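Local coordinates for protein glutathione s-transferase III (PDB 1AW9) that probably conjugates reduced glutathione to hydrophobic electrophiles, displacing a halide, and works in the detoxification of maize herbicides as a phi-class glutathione transferase, at residues P108-L113 and E137-V142; M8-N13 and A209-P214; V14-T19 and A169-Y174; L85-A90 and G158-L163. All coordinates share one frame; numbering follows the deposited sequence.

Contact 1 (P108-L113 and E137-V142). With CD (cadmium ion), chain D.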
loop_
_atom_site.group_PDB
_atom_site.type_symbol
_atom_site.label_atom_id
_atom_site.label_comp_id
_atom_site.label_asym_id
_atom_site.label_seq_id
_atom_site.Cartn_x
_atom_site.Cartn_y
_atom_site.Cartn_z
ATOM N N PRO A 108 -13.364 5.468 10.998
ATOM C CA PRO A 108 -12.278 5.003 10.129
ATOM C C PRO A 108 -10.999 5.823 10.151
ATOM O O PRO A 108 -9.977 5.375 9.688
ATOM C CB PRO A 108 -12.918 4.980 8.745
ATOM C CG PRO A 108 -14.406 4.896 9.050
ATOM C CD PRO A 108 -14.516 5.882 10.180
ATOM N N ASN A 109 -11.080 7.047 10.634
ATOM C CA ASN A 109 -9.898 7.887 10.706
ATOM C C ASN A 109 -9.348 7.942 12.114
ATOM O O ASN A 109 -8.121 8.001 12.293
ATOM C CB ASN A 109 -10.206 9.270 10.152
ATOM C CG ASN A 109 -10.421 9.230 8.666
ATOM O OD1 ASN A 109 -9.516 8.866 7.932
ATOM N ND2 ASN A 109 -11.625 9.553 8.211
ATOM N N ALA A 110 -10.236 7.862 13.107
ATOM C CA ALA A 110 -9.818 7.899 14.508
ATOM C C ALA A 110 -9.142 6.621 14.928
ATOM O O ALA A 110 -8.136 6.673 15.626
ATOM C CB ALA A 110 -11.001 8.165 15.419
ATOM N N SER A 111 -9.665 5.462 14.526
ATOM C CA SER A 111 -9.021 4.218 14.953
ATOM C C SER A 111 -7.592 3.991 14.477
ATOM O O SER A 111 -6.771 3.508 15.262
ATOM C CB SER A 111 -9.868 2.986 14.648
ATOM O OG SER A 111 -10.253 2.982 13.298
ATOM N N PRO A 112 -7.276 4.231 13.169
ATOM C CA PRO A 112 -5.883 4.012 12.746
ATOM C C PRO A 112 -4.923 4.836 13.581
ATOM O O PRO A 112 -3.826 4.389 13.868
ATOM C CB PRO A 112 -5.881 4.513 11.312
ATOM C CG PRO A 112 -7.237 4.171 10.839
ATOM C CD PRO A 112 -8.135 4.505 11.999
ATOM N N LEU A 113 -5.338 6.043 13.955
ATOM C CA LEU A 113 -4.504 6.936 14.744
ATOM C C LEU A 113 -4.254 6.372 16.146
ATOM O O LEU A 113 -3.143 6.439 16.664
ATOM C CB LEU A 113 -5.136 8.332 14.825
ATOM C CG LEU A 113 -5.148 9.146 13.527
ATOM C CD1 LEU A 113 -5.796 10.483 13.771
ATOM C CD2 LEU A 113 -3.754 9.363 13.007
ATOM N N GLU A 137 -4.877 13.929 8.684
ATOM C CA GLU A 137 -5.372 14.916 7.762
ATOM C C GLU A 137 -6.824 14.699 7.391
ATOM O O GLU A 137 -7.596 15.661 7.284
ATOM C CB GLU A 137 -4.549 14.882 6.527
ATOM C CG GLU A 137 -4.984 15.938 5.624
ATOM C CD GLU A 137 -4.282 15.878 4.339
ATOM O OE1 GLU A 137 -3.238 15.181 4.247
ATOM O OE2 GLU A 137 -4.789 16.535 3.404
ATOM N N GLN A 138 -7.189 13.440 7.157
ATOM C CA GLN A 138 -8.563 13.097 6.839
ATOM C C GLN A 138 -9.482 13.407 8.027
ATOM O O GLN A 138 -10.570 13.936 7.839
ATOM C CB GLN A 138 -8.654 11.627 6.405
ATOM C CG GLN A 138 -8.094 11.430 5.008
ATOM C CD GLN A 138 -8.138 10.009 4.498
ATOM O OE1 GLN A 138 -8.555 9.079 5.184
ATOM N NE2 GLN A 138 -7.736 9.843 3.265
ATOM N N LEU A 139 -9.036 13.092 9.245
ATOM C CA LEU A 139 -9.806 13.366 10.468
ATOM C C LEU A 139 -9.892 14.864 10.629
ATOM O O LEU A 139 -10.948 15.356 10.968
ATOM C CB LEU A 139 -9.152 12.755 11.713
ATOM C CG LEU A 139 -10.005 12.757 13.000
ATOM C CD1 LEU A 139 -11.408 12.123 12.771
ATOM C CD2 LEU A 139 -9.278 12.076 14.118
ATOM N N ALA A 140 -8.811 15.599 10.368
ATOM C CA ALA A 140 -8.847 17.070 10.441
ATOM C C ALA A 140 -9.976 17.643 9.558
ATOM O O ALA A 140 -10.746 18.483 10.031
ATOM C CB ALA A 140 -7.505 17.685 10.005
ATOM N N LYS A 141 -10.051 17.233 8.285
ATOM C CA LYS A 141 -11.111 17.712 7.393
ATOM C C LYS A 141 -12.488 17.341 7.948
ATOM O O LYS A 141 -13.447 18.107 7.838
ATOM C CB LYS A 141 -10.996 17.108 6.000
ATOM C CG LYS A 141 -9.632 17.122 5.417
ATOM C CD LYS A 141 -9.171 18.520 5.132
ATOM C CE LYS A 141 -7.663 18.547 4.912
ATOM N NZ LYS A 141 -6.918 18.242 6.188
ATOM N N VAL A 142 -12.599 16.125 8.464
ATOM C CA VAL A 142 -13.835 15.648 9.063
ATOM C C VAL A 142 -14.194 16.537 10.269
ATOM O O VAL A 142 -15.336 16.993 10.373
ATOM C CB VAL A 142 -13.728 14.127 9.466
ATOM C CG1 VAL A 142 -14.890 13.689 10.394
ATOM C CG2 VAL A 142 -13.763 13.292 8.232
HETATM CD CD CD D . -2.757 16.549 1.998
HETATM O O HOH W 1 -4.165 15.960 0.903
#
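Asn109 and Leu139, their CA atoms 5.5 Å apart, mark the nearest backbone approach of two helical segments that run roughly antiparallel, at 141° between their N-to-C directions, with axes 8.9 Å apart. The first helix is kinked here: Pro108 and Pro112 have no N-H to give, and the N of Asn109 also lacks its bond to the preceding turn. Leu139 carries most of the apolar contact. Its CB meets Asn109 CB at 4.0 Å, while CD2 reaches further along the same helix, to Leu113 CD1 at 3.8 Å and Ala110 CA at 4.2 Å. Asn109 has its CG beside the backbone N (chi1 -69°); its side chain crosses that of Gln138 at about a right angle, Asn109 OD1 resting 3.3 Å from Gln138 CB. Both polar atoms of this buried amide are satisfied within the chain: ND2 donates to the carbonyl of His105, one turn back, and OD1 is hydrogen-bonded to His135 ND1. That probably fixes the amide's rotation. On the outer side of helix 129-152, Glu137 grips a cadmium ion with both oxygens, OE1 at 2.7 Å and OE2 at 2.5 Å; a water and Asp133 of a second subunit also bind the metal, so the ion bridges two copies. The pairing belongs to the all-helical C-terminal domain. Helix 92-122 packs against helix 129-152 along this line, Phe106 and His105 extend the contact to Leu139 and Val142, and helices 169-176 and 182-185 close over Leu139 through Leu175 and Leu183.

Contact 2 (M8-N13 and A209-P214)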
loop_
_atom_site.group_PDB
_atom_site.type_symbol
_atom_site.label_atom_id
_atom_site.label_comp_id
_atom_site.label_asym_id
_atom_site.label_seq_id
_atom_site.Cartn_x
_atom_site.Cartn_y
_atom_site.Cartn_z
ATOM N N MET A 8 -11.985 -7.183 25.887
ATOM C CA MET A 8 -10.920 -6.625 26.704
ATOM C C MET A 8 -11.364 -5.257 27.181
ATOM O O MET A 8 -11.804 -4.436 26.373
ATOM C CB MET A 8 -9.697 -6.395 25.832
ATOM C CG MET A 8 -8.533 -7.330 26.022
ATOM S SD MET A 8 -7.195 -6.601 25.044
ATOM C CE MET A 8 -6.079 -5.731 26.378
ATOM N N PRO A 9 -11.232 -4.971 28.488
ATOM C CA PRO A 9 -11.646 -3.645 28.985
ATOM C C PRO A 9 -10.872 -2.440 28.404
ATOM O O PRO A 9 -11.319 -1.302 28.522
ATOM C CB PRO A 9 -11.490 -3.773 30.511
ATOM C CG PRO A 9 -10.584 -4.962 30.704
ATOM C CD PRO A 9 -11.004 -5.905 29.607
ATOM N N LEU A 10 -9.743 -2.693 27.740
ATOM C CA LEU A 10 -8.950 -1.607 27.161
ATOM C C LEU A 10 -9.330 -1.243 25.739
ATOM O O LEU A 10 -8.984 -0.167 25.264
ATOM C CB LEU A 10 -7.464 -1.933 27.213
ATOM C CG LEU A 10 -6.919 -1.747 28.627
ATOM C CD1 LEU A 10 -5.495 -2.267 28.710
ATOM C CD2 LEU A 10 -7.004 -0.281 29.030
ATOM N N SER A 11 -9.997 -2.155 25.052
ATOM C CA SER A 11 -10.402 -1.929 23.690
ATOM C C SER A 11 -11.468 -0.826 23.589
ATOM O O SER A 11 -12.590 -0.976 24.109
ATOM C CB SER A 11 -10.911 -3.235 23.117
ATOM O OG SER A 11 -12.024 -3.009 22.279
ATOM N N PRO A 12 -11.167 0.262 22.845
ATOM C CA PRO A 12 -12.125 1.362 22.706
ATOM C C PRO A 12 -13.480 0.933 22.143
ATOM O O PRO A 12 -14.487 1.631 22.304
ATOM C CB PRO A 12 -11.411 2.337 21.747
ATOM C CG PRO A 12 -9.967 2.069 21.944
ATOM C CD PRO A 12 -9.937 0.538 22.079
ATOM N N ASN A 13 -13.511 -0.192 21.453
ATOM C CA ASN A 13 -14.760 -0.631 20.882
ATOM C C ASN A 13 -15.600 -1.255 21.985
ATOM O O ASN A 13 -16.828 -1.211 21.930
ATOM C CB ASN A 13 -14.517 -1.547 19.680
ATOM C CG ASN A 13 -14.087 -0.767 18.424
ATOM O OD1 ASN A 13 -14.621 0.299 18.138
ATOM N ND2 ASN A 13 -13.096 -1.277 17.702
ATOM N N ALA A 209 -13.513 2.714 34.929
ATOM C CA ALA A 209 -13.364 1.272 34.728
ATOM C C ALA A 209 -12.219 0.811 33.794
ATOM O O ALA A 209 -11.844 -0.354 33.826
ATOM C CB ALA A 209 -14.703 0.671 34.271
ATOM N N ILE A 210 -11.664 1.696 32.965
ATOM C CA ILE A 210 -10.586 1.297 32.059
ATOM C C ILE A 210 -9.330 1.026 32.881
ATOM O O ILE A 210 -8.825 1.922 33.572
ATOM C CB ILE A 210 -10.263 2.386 31.020
ATOM C CG1 ILE A 210 -11.521 2.799 30.248
ATOM C CG2 ILE A 210 -9.231 1.859 30.033
ATOM C CD1 ILE A 210 -11.347 4.085 29.451
ATOM N N PRO A 211 -8.788 -0.209 32.785
ATOM C CA PRO A 211 -7.586 -0.686 33.490
ATOM C C PRO A 211 -6.316 -0.060 32.922
ATOM O O PRO A 211 -5.388 -0.785 32.528
ATOM C CB PRO A 211 -7.616 -2.187 33.218
ATOM C CG PRO A 211 -8.121 -2.237 31.847
ATOM C CD PRO A 211 -9.266 -1.239 31.850
ATOM N N LEU A 212 -6.292 1.277 32.877
ATOM C CA LEU A 212 -5.158 2.032 32.332
ATOM C C LEU A 212 -3.915 1.918 33.209
ATOM O O LEU A 212 -3.966 2.151 34.416
ATOM C CB LEU A 212 -5.526 3.504 32.074
ATOM C CG LEU A 212 -5.898 3.989 30.654
ATOM C CD1 LEU A 212 -5.690 2.921 29.595
ATOM C CD2 LEU A 212 -7.328 4.497 30.626
ATOM N N PRO A 213 -2.781 1.561 32.603
ATOM C CA PRO A 213 -1.553 1.420 33.378
ATOM C C PRO A 213 -1.076 2.712 34.024
ATOM O O PRO A 213 -1.539 3.818 33.698
ATOM C CB PRO A 213 -0.561 0.884 32.348
ATOM C CG PRO A 213 -1.027 1.537 31.050
ATOM C CD PRO A 213 -2.525 1.381 31.153
ATOM N N PRO A 214 -0.194 2.561 35.027
ATOM C CA PRO A 214 0.419 3.657 35.781
ATOM C C PRO A 214 1.642 4.166 35.034
ATOM O O PRO A 214 2.243 3.441 34.225
ATOM C CB PRO A 214 0.824 2.966 37.087
ATOM C CG PRO A 214 1.224 1.605 36.619
ATOM C CD PRO A 214 0.111 1.261 35.641
#
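Leu212 N donates to Ile210 O at 2.7 Å, closing an inverse gamma turn centred on Pro211, which faces Pro9 and Leu10. The two proline rings cross at about a right angle, Pro211 CD lying 3.6 Å from Pro9 CB. Leu10 and Pro211 run past each other in opposite directions. With CG beside its backbone N (chi1 -76°), Leu10 brings that carbon to 3.5 Å from Pro211 CG, and its CD2 packs on both Ile210 CG2 and Leu212 CD1. Leu10 CD2 is 3.5 Å from Leu212 CD1; its still closer approach to Ile210 is doubtful. An alanine at Leu10 would probably open a gap beneath the gamma turn, leaving Pro211 CG, Ile210 CG2 and Leu212 CD1 without their shared partner. The covered loop, a type I turn from Met8 to Ser11, leads into helix 12-23 of the thioredoxin-like N-terminal domain, and its Ser11, Pro12 and Asn13 probably bind glutathione. Ser11 is the N-cap: its OG accepts from Val14 N and, weakly, from Asn13 N. Asn13 ND2 bonds to Tyr107 OH and to the carbonyl of Leu123 of a fourth subunit, whose Thr37 also touches Leu212.

Contact 3 (V14-T19 and A169-Y174)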
loop_
_atom_site.group_PDB
_atom_site.type_symbol
_atom_site.label_atom_id
_atom_site.label_comp_id
_atom_site.label_asym_id
_atom_site.label_seq_id
_atom_site.Cartn_x
_atom_site.Cartn_y
_atom_site.Cartn_z
ATOM N N VAL A 14 -14.941 -1.793 23.014
ATOM C CA VAL A 14 -15.660 -2.349 24.169
ATOM C C VAL A 14 -16.099 -1.146 24.995
ATOM O O VAL A 14 -17.247 -1.057 25.407
ATOM C CB VAL A 14 -14.778 -3.268 25.026
ATOM C CG1 VAL A 14 -15.443 -3.587 26.384
ATOM C CG2 VAL A 14 -14.529 -4.534 24.266
ATOM N N VAL A 15 -15.216 -0.161 25.151
ATOM C CA VAL A 15 -15.567 1.041 25.896
ATOM C C VAL A 15 -16.742 1.811 25.267
ATOM O O VAL A 15 -17.493 2.456 25.984
ATOM C CB VAL A 15 -14.346 1.950 26.105
ATOM C CG1 VAL A 15 -14.742 3.246 26.853
ATOM C CG2 VAL A 15 -13.277 1.190 26.861
ATOM N N ARG A 16 -16.922 1.744 23.946
ATOM C CA ARG A 16 -18.042 2.428 23.308
ATOM C C ARG A 16 -19.367 1.839 23.789
ATOM O O ARG A 16 -20.408 2.523 23.774
ATOM C CB ARG A 16 -18.002 2.291 21.774
ATOM C CG ARG A 16 -19.173 3.027 21.030
ATOM C CD ARG A 16 -19.332 2.787 19.476
ATOM N NE ARG A 16 -18.224 3.366 18.715
ATOM C CZ ARG A 16 -17.181 2.664 18.275
ATOM N NH1 ARG A 16 -17.132 1.349 18.477
ATOM N NH2 ARG A 16 -16.092 3.295 17.848
ATOM N N VAL A 17 -19.362 0.537 24.082
ATOM C CA VAL A 17 -20.587 -0.142 24.530
ATOM C C VAL A 17 -20.812 0.140 26.005
ATOM O O VAL A 17 -21.915 0.467 26.397
ATOM C CB VAL A 17 -20.558 -1.661 24.272
ATOM C CG1 VAL A 17 -21.863 -2.290 24.735
ATOM C CG2 VAL A 17 -20.370 -1.921 22.792
ATOM N N ALA A 18 -19.750 0.032 26.797
ATOM C CA ALA A 18 -19.804 0.307 28.223
ATOM C C ALA A 18 -20.365 1.736 28.404
ATOM O O ALA A 18 -21.203 1.987 29.277
ATOM C CB ALA A 18 -18.393 0.189 28.817
ATOM N N THR A 19 -19.933 2.654 27.538
ATOM C CA THR A 19 -20.382 4.040 27.559
ATOM C C THR A 19 -21.905 4.070 27.576
ATOM O O THR A 19 -22.515 4.652 28.464
ATOM C CB THR A 19 -19.860 4.820 26.316
ATOM O OG1 THR A 19 -18.443 4.955 26.404
ATOM C CG2 THR A 19 -20.437 6.196 26.238
ATOM N N ALA A 169 -17.589 9.062 22.217
ATOM C CA ALA A 169 -16.799 9.183 23.431
ATOM C C ALA A 169 -15.519 8.388 23.669
ATOM O O ALA A 169 -14.515 8.979 24.103
ATOM C CB ALA A 169 -17.694 9.115 24.633
ATOM N N SER A 170 -15.529 7.068 23.425
ATOM C CA SER A 170 -14.340 6.255 23.672
ATOM C C SER A 170 -13.200 6.632 22.767
ATOM O O SER A 170 -12.069 6.724 23.224
ATOM C CB SER A 170 -14.617 4.760 23.608
ATOM O OG SER A 170 -14.988 4.345 22.331
ATOM N N TYR A 171 -13.484 6.889 21.497
ATOM C CA TYR A 171 -12.429 7.278 20.593
ATOM C C TYR A 171 -11.922 8.694 20.812
ATOM O O TYR A 171 -10.730 8.936 20.630
ATOM C CB TYR A 171 -12.776 6.962 19.152
ATOM C CG TYR A 171 -12.324 5.552 18.784
ATOM C CD1 TYR A 171 -11.014 5.307 18.365
ATOM C CD2 TYR A 171 -13.198 4.459 18.874
ATOM C CE1 TYR A 171 -10.588 4.025 18.046
ATOM C CE2 TYR A 171 -12.770 3.157 18.552
ATOM C CZ TYR A 171 -11.465 2.962 18.138
ATOM O OH TYR A 171 -11.032 1.698 17.787
ATOM N N LEU A 172 -12.773 9.614 21.283
ATOM C CA LEU A 172 -12.315 10.968 21.582
ATOM C C LEU A 172 -11.360 10.862 22.781
ATOM O O LEU A 172 -10.308 11.515 22.837
ATOM C CB LEU A 172 -13.493 11.886 21.921
ATOM C CG LEU A 172 -14.283 12.498 20.764
ATOM C CD1 LEU A 172 -15.398 13.287 21.369
ATOM C CD2 LEU A 172 -13.429 13.398 19.872
ATOM N N LEU A 173 -11.734 10.008 23.729
ATOM C CA LEU A 173 -10.944 9.747 24.930
ATOM C C LEU A 173 -9.550 9.257 24.545
ATOM O O LEU A 173 -8.547 9.831 24.949
ATOM C CB LEU A 173 -11.668 8.713 25.813
ATOM C CG LEU A 173 -11.142 8.415 27.212
ATOM C CD1 LEU A 173 -9.991 7.431 27.171
ATOM C CD2 LEU A 173 -10.719 9.707 27.908
ATOM N N TYR A 174 -9.474 8.206 23.744
ATOM C CA TYR A 174 -8.172 7.680 23.334
ATOM C C TYR A 174 -7.370 8.666 22.490
ATOM O O TYR A 174 -6.166 8.788 22.681
ATOM C CB TYR A 174 -8.332 6.333 22.631
ATOM C CG TYR A 174 -8.580 5.210 23.607
ATOM C CD1 TYR A 174 -9.765 5.142 24.330
ATOM C CD2 TYR A 174 -7.616 4.227 23.833
ATOM C CE1 TYR A 174 -9.992 4.120 25.262
ATOM C CE2 TYR A 174 -7.833 3.201 24.757
ATOM C CZ TYR A 174 -9.024 3.149 25.466
ATOM O OH TYR A 174 -9.277 2.110 26.335
HETATM O O HOH W 2 -18.265 5.919 23.438
#
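The guanidinium of Arg16 and the ring of Tyr171 lie nearly parallel, their planes 15° apart, with Arg16 NH2 3.3 Å from Tyr171 CD2 and approaching the ring obliquely. Tyr107 also meets the Tyr171 ring, edge-to-face. Arg16 bends at chi3 (-68°), which turns NE to the carbonyl of Asn167, while NH1 donates to Asn13 OD1 and weakly to Ser67 OG; these bonds hold NE and NH1, and NH2 has a long, weak ion pair with Glu102 OE2. Further along the interface, Val15 CG1 sits 3.6 Å from Ser170 CB. Ser170 OG, set between its backbone N and carbonyl carbon, lies near Arg16 N and bonds to Pro12 O. Val15 CG2 is 4.1 Å from Tyr174 OH. One water bridges the helices: it donates to Thr19 OG1 at 3.1 Å and accepts from Ser170 N at 3.0 Å. Thr19 OG1 in turn donates to Val15 O at 2.7 Å, on the opposite face of that carbonyl from Thr19 N. Here the N-terminal domain meets the C-terminal one. The axes pass 8.7 Å apart at 126°, with helix 201-209 packing on Val15, Thr19 and Ala169 through Phe203 and Thr206, and helix 92-122 covering Tyr171 and Tyr174.

Contact 4 (L85-A90 and G158-L163)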
loop_
_atom_site.group_PDB
_atom_site.type_symbol
_atom_site.label_atom_id
_atom_site.label_comp_id
_atom_site.label_asym_id
_atom_site.label_seq_id
_atom_site.Cartn_x
_atom_site.Cartn_y
_atom_site.Cartn_z
ATOM N N LEU A 85 -31.190 8.152 25.297
ATOM C CA LEU A 85 -30.201 8.351 24.226
ATOM C C LEU A 85 -30.892 8.554 22.882
ATOM O O LEU A 85 -30.273 8.966 21.897
ATOM C CB LEU A 85 -29.171 7.215 24.189
ATOM C CG LEU A 85 -28.283 7.079 25.421
ATOM C CD1 LEU A 85 -27.562 5.779 25.374
ATOM C CD2 LEU A 85 -27.320 8.213 25.562
ATOM N N LEU A 86 -32.192 8.316 22.850
ATOM C CA LEU A 86 -32.953 8.525 21.634
ATOM C C LEU A 86 -34.169 9.429 21.924
ATOM O O LEU A 86 -35.316 8.983 21.818
ATOM C CB LEU A 86 -33.381 7.174 21.038
ATOM C CG LEU A 86 -32.288 6.229 20.486
ATOM C CD1 LEU A 86 -32.830 4.816 20.368
ATOM C CD2 LEU A 86 -31.764 6.707 19.153
ATOM N N PRO A 87 -33.928 10.711 22.316
ATOM C CA PRO A 87 -34.989 11.675 22.626
ATOM C C PRO A 87 -35.848 11.941 21.418
ATOM O O PRO A 87 -35.329 12.086 20.320
ATOM C CB PRO A 87 -34.208 12.941 22.976
ATOM C CG PRO A 87 -32.923 12.428 23.499
ATOM C CD PRO A 87 -32.615 11.361 22.493
ATOM N N ALA A 88 -37.158 12.013 21.615
ATOM C CA ALA A 88 -38.067 12.312 20.514
ATOM C C ALA A 88 -38.027 13.831 20.260
ATOM O O ALA A 88 -38.605 14.347 19.290
ATOM C CB ALA A 88 -39.479 11.844 20.841
ATOM N N THR A 89 -37.327 14.532 21.151
ATOM C CA THR A 89 -37.138 15.971 21.038
ATOM C C THR A 89 -35.955 16.275 20.102
ATOM O O THR A 89 -35.847 17.389 19.568
ATOM C CB THR A 89 -36.862 16.599 22.421
ATOM O OG1 THR A 89 -36.025 15.715 23.187
ATOM C CG2 THR A 89 -38.181 16.869 23.166
ATOM N N ALA A 90 -35.053 15.304 19.931
ATOM C CA ALA A 90 -33.891 15.475 19.061
ATOM C C ALA A 90 -34.368 15.395 17.615
ATOM O O ALA A 90 -35.407 14.803 17.347
ATOM C CB ALA A 90 -32.848 14.388 19.349
ATOM N N GLY A 158 -28.784 18.075 18.095
ATOM C CA GLY A 158 -29.536 19.218 18.564
ATOM C C GLY A 158 -29.165 19.686 19.954
ATOM O O GLY A 158 -28.002 19.681 20.334
ATOM N N ASP A 159 -30.175 20.080 20.717
ATOM C CA ASP A 159 -29.998 20.596 22.057
ATOM C C ASP A 159 -29.584 19.580 23.084
ATOM O O ASP A 159 -28.987 19.922 24.107
ATOM C CB ASP A 159 -31.306 21.226 22.544
ATOM C CG ASP A 159 -31.704 22.459 21.753
ATOM O OD1 ASP A 159 -30.922 23.431 21.747
ATOM O OD2 ASP A 159 -32.806 22.465 21.152
ATOM N N GLU A 160 -29.938 18.329 22.846
ATOM C CA GLU A 160 -29.638 17.286 23.814
ATOM C C GLU A 160 -28.641 16.252 23.377
ATOM O O GLU A 160 -28.449 16.020 22.186
ATOM C CB GLU A 160 -30.924 16.586 24.245
ATOM C CG GLU A 160 -31.905 16.326 23.106
ATOM C CD GLU A 160 -33.115 17.248 23.157
ATOM O OE1 GLU A 160 -33.466 17.706 24.279
ATOM O OE2 GLU A 160 -33.708 17.514 22.079
ATOM N N PHE A 161 -28.018 15.642 24.376
ATOM C CA PHE A 161 -27.032 14.600 24.207
ATOM C C PHE A 161 -27.800 13.332 23.800
ATOM O O PHE A 161 -28.794 12.959 24.436
ATOM C CB PHE A 161 -26.288 14.428 25.531
ATOM C CG PHE A 161 -25.365 13.258 25.572
ATOM C CD1 PHE A 161 -25.827 12.003 25.970
ATOM C CD2 PHE A 161 -24.010 13.426 25.311
ATOM C CE1 PHE A 161 -24.962 10.944 26.120
ATOM C CE2 PHE A 161 -23.113 12.352 25.461
ATOM C CZ PHE A 161 -23.586 11.119 25.866
ATOM N N THR A 162 -27.399 12.744 22.675
ATOM C CA THR A 162 -28.057 11.553 22.189
ATOM C C THR A 162 -27.028 10.463 21.941
ATOM O O THR A 162 -25.848 10.606 22.292
ATOM C CB THR A 162 -28.860 11.818 20.871
ATOM O OG1 THR A 162 -27.965 12.229 19.831
ATOM C CG2 THR A 162 -29.924 12.900 21.079
ATOM N N LEU A 163 -27.501 9.355 21.364
ATOM C CA LEU A 163 -26.678 8.208 21.025
ATOM C C LEU A 163 -25.551 8.660 20.081
ATOM O O LEU A 163 -24.405 8.213 20.203
ATOM C CB LEU A 163 -27.554 7.153 20.355
ATOM C CG LEU A 163 -26.919 5.795 20.019
ATOM C CD1 LEU A 163 -26.462 5.082 21.301
ATOM C CD2 LEU A 163 -27.919 4.954 19.239
#
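Leu85 and Phe161 lie side by side and point the same way, Leu85 CD2 coming obliquely to Phe161 CE1 at 3.7 Å. They join the linker between the two transferase domains to the turn before helix 163-166, where Thr162 is the N-cap. Its OG1 accepts weakly from Ala164 N and its N donates to Asp165 OD1, consistent with the N-capping box of the GST family. Pro87 crosses Thr162 obliquely, with Pro87 CD only 3.4 Å from Thr162 CG2, a tight fit; the same methyl meets Ala90 CB at 3.7 Å. Glu160 and Pro87 instead slide past each other in opposite directions. Glu160 CG stands between its backbone N and carbonyl carbon (chi1 41°), 4.0 Å from Pro87 CG; the chain bends at chi2, and the Glu160 and Thr89 side chains cross at about a right angle. Thr89 OG1 donates a weak bond to Glu160 OE2 at 3.1 Å. An alanine at Glu160 would probably leave the Thr89 hydroxyl without this acceptor and uncover the side of Pro87 on which Glu160 CG rests. The main chains are joined where Leu163 N donates to Leu85 O at 2.8 Å, in the carbonyl plane and on a lone pair, with an N-H...O angle of 145°.

Contacts 2 and 3 share helix 12-23, and their centres are about 10 Å apart. Ser11, Pro12 and Asn13 of contact 2 probably bind glutathione, and contact 3 backs this likely site: Ser170 OG lies 2.8 Å from Pro12 O, a probable hydrogen bond, and Tyr171 CE2 packs 3.4 Å from Asn13 OD1. Contact 1 touches contact 3 as well, Tyr171 CE1 lying 3.5 Å from Ser111 CA, which carries the packing from the domain interface into the C-terminal helices. Contact 4 touches none of the others: its nearest atoms are about 6 Å from contact 3, and its centre lies about 28 Å from that of contact 2, across the chain's centre.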